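Local coordinates for periplasmic binding protein (Sulfurospirillum deleyianum, PDB 4PAG) that probably serves as the solute-binding component of an ABC transporter, holding a histidine molecule in its pocket in this crystal, at residues E2-L7 with L16-T21. Residues are numbered along the deposited sequence; the frame is centred on the assembly and turned at random.
Sequences ESRTFL and LPEHIT
Arg4 reaches across to the loop 16-21, its aliphatic part passing Leu16 O and Glu18 OE1 and its guanidinium group ending on Pro17 O. Its CB rests 3.4 Å from Leu16 O, and CG then passes Glu18 OE1 at 3.6 Å. Bends at chi2 (-54°) and chi3 (-65°) fold the chain back, bringing the guanidinium edge to Pro17 O, which receives NE at 3.0 Å and NH1 at 2.9 Å. NH1 approaches that carbonyl nearly head-on, whereas NE comes from above its plane. Arginine suits this place because its several N-H groups let NE and NH1 grip one carbonyl oxygen while NH1 and NH2 also serve others. Phe6 CE1 lies over one guanidinium face and Glu18 O over the opposite one, toward the rim in both cases. The setting is the N-terminal antiparallel hairpin of strands 5-7 and 13-15, whose pairing is carried on past the second strand by Leu16 N donating to Arg4 O at 2.9 Å. At the tip, NH2 bonds to Arg136 O and NH1 also to Val137 O, tying the hairpin to the end of helix 127-138. A leucine in place of Arg4 would probably leave the Pro17, Arg136 and Val137 carbonyls without these donors in a buried spot. Beside it, Leu16 CD1 meets Phe6 CD1 at 3.7 Å, two apolar groups that also share Val137. Near the surface, a water links Ser3 OG to Glu18 OE2.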
loop_
_atom_site.group_PDB
_atom_site.type_symbol
_atom_site.label_atom_id
_atom_site.label_comp_id
_atom_site.label_asym_id
_atom_site.label_seq_id
_atom_site.Cartn_x
_atom_site.Cartn_y
_atom_site.Cartn_z
ATOM N N GLU A 2 18.043 21.153 -16.750
ATOM C CA GLU A 2 17.687 20.186 -17.841
ATOM C C GLU A 2 17.618 18.760 -17.295
ATOM O O GLU A 2 16.574 18.108 -17.352
ATOM C CB GLU A 2 18.700 20.270 -18.988
ATOM N N SER A 3 18.741 18.291 -16.760
ATOM C CA SER A 3 18.790 17.034 -16.018
ATOM C C SER A 3 17.998 17.163 -14.709
ATOM O O SER A 3 17.526 16.168 -14.151
ATOM C CB SER A 3 20.242 16.672 -15.713
ATOM O OG SER A 3 20.332 15.397 -15.110
ATOM N N ARG A 4 17.872 18.400 -14.229
ATOM C CA ARG A 4 17.133 18.711 -13.016
ATOM C C ARG A 4 15.781 19.372 -13.278
ATOM O O ARG A 4 15.202 19.978 -12.372
ATOM C CB ARG A 4 17.993 19.595 -12.110
ATOM C CG ARG A 4 19.333 18.975 -11.737
ATOM C CD ARG A 4 19.181 17.581 -11.127
ATOM N NE ARG A 4 18.470 17.617 -9.850
ATOM C CZ ARG A 4 17.801 16.600 -9.298
ATOM N NH1 ARG A 4 17.215 16.781 -8.119
ATOM N NH2 ARG A 4 17.694 15.412 -9.904
ATOM N N THR A 5 15.268 19.223 -14.501
ATOM C CA THR A 5 13.981 19.796 -14.882
ATOM C C THR A 5 12.899 18.736 -14.801
ATOM O O THR A 5 13.034 17.660 -15.379
ATOM C CB THR A 5 14.006 20.369 -16.308
ATOM O OG1 THR A 5 15.000 21.390 -16.384
ATOM C CG2 THR A 5 12.652 20.970 -16.679
ATOM N N PHE A 6 11.829 19.054 -14.085
ATOM C CA PHE A 6 10.701 18.137 -13.907
ATOM C C PHE A 6 9.397 18.892 -14.092
ATOM O O PHE A 6 9.331 20.090 -13.827
ATOM C CB PHE A 6 10.737 17.517 -12.503
ATOM C CG PHE A 6 11.951 16.678 -12.249
ATOM C CD1 PHE A 6 13.113 17.250 -11.741
ATOM C CD2 PHE A 6 11.945 15.322 -12.544
ATOM C CE1 PHE A 6 14.242 16.477 -11.518
ATOM C CE2 PHE A 6 13.074 14.546 -12.327
ATOM C CZ PHE A 6 14.224 15.124 -11.817
ATOM N N LEU A 7 8.359 18.196 -14.544
ATOM C CA LEU A 7 7.029 18.796 -14.631
ATOM C C LEU A 7 6.368 18.695 -13.263
ATOM O O LEU A 7 6.267 17.615 -12.714
ATOM C CB LEU A 7 6.176 18.098 -15.689
ATOM C CG LEU A 7 6.693 18.176 -17.131
ATOM C CD1 LEU A 7 5.773 17.400 -18.065
ATOM C CD2 LEU A 7 6.839 19.617 -17.596
ATOM N N LEU A 16 14.782 21.690 -10.089
ATOM C CA LEU A 16 15.152 21.363 -8.721
ATOM C C LEU A 16 16.646 21.565 -8.496
ATOM O O LEU A 16 17.426 21.566 -9.450
ATOM C CB LEU A 16 14.802 19.908 -8.401
ATOM C CG LEU A 16 13.333 19.518 -8.515
ATOM C CD1 LEU A 16 13.156 18.057 -8.121
ATOM C CD2 LEU A 16 12.469 20.415 -7.643
ATOM N N PRO A 17 17.053 21.717 -7.223
ATOM C CA PRO A 17 18.469 21.685 -6.867
ATOM C C PRO A 17 19.150 20.385 -7.287
ATOM O O PRO A 17 18.496 19.331 -7.395
ATOM C CB PRO A 17 18.454 21.787 -5.340
ATOM C CG PRO A 17 17.161 22.438 -5.010
ATOM C CD PRO A 17 16.195 22.002 -6.061
ATOM N N GLU A 18 20.458 20.471 -7.507
ATOM C CA GLU A 18 21.267 19.318 -7.880
ATOM C C GLU A 18 21.114 18.207 -6.844
ATOM O O GLU A 18 20.882 17.045 -7.199
ATOM C CB GLU A 18 22.738 19.727 -8.009
ATOM C CG GLU A 18 23.657 18.664 -8.594
ATOM C CD GLU A 18 23.273 18.249 -10.007
ATOM O OE1 GLU A 18 22.762 19.090 -10.777
ATOM O OE2 GLU A 18 23.492 17.072 -10.350
ATOM N N HIS A 19 21.223 18.573 -5.566
ATOM C CA HIS A 19 21.108 17.605 -4.477
ATOM C C HIS A 19 19.919 17.897 -3.572
ATOM O O HIS A 19 19.828 18.960 -2.966
ATOM C CB HIS A 19 22.397 17.581 -3.663
ATOM C CG HIS A 19 23.584 17.129 -4.452
ATOM N ND1 HIS A 19 24.594 17.984 -4.838
ATOM C CD2 HIS A 19 23.908 15.913 -4.954
ATOM C CE1 HIS A 19 25.497 17.312 -5.530
ATOM N NE2 HIS A 19 25.104 16.054 -5.615
ATOM N N ILE A 20 19.007 16.938 -3.494
ATOM C CA ILE A 20 17.864 17.017 -2.596
ATOM C C ILE A 20 18.314 16.463 -1.248
ATOM O O ILE A 20 18.586 15.269 -1.130
ATOM C CB ILE A 20 16.680 16.174 -3.120
ATOM C CG1 ILE A 20 16.311 16.573 -4.556
ATOM C CG2 ILE A 20 15.475 16.295 -2.194
ATOM C CD1 ILE A 20 15.840 17.997 -4.727
ATOM N N THR A 21 18.407 17.327 -0.242
ATOM C CA THR A 21 18.791 16.903 1.103
ATOM C C THR A 21 17.608 16.922 2.079
ATOM O O THR A 21 17.716 16.396 3.181
ATOM C CB THR A 21 19.900 17.806 1.659
ATOM O OG1 THR A 21 19.390 19.134 1.796
ATOM C CG2 THR A 21 21.116 17.818 0.720
HETATM O O HOH W 1 22.186 15.783 -12.620
#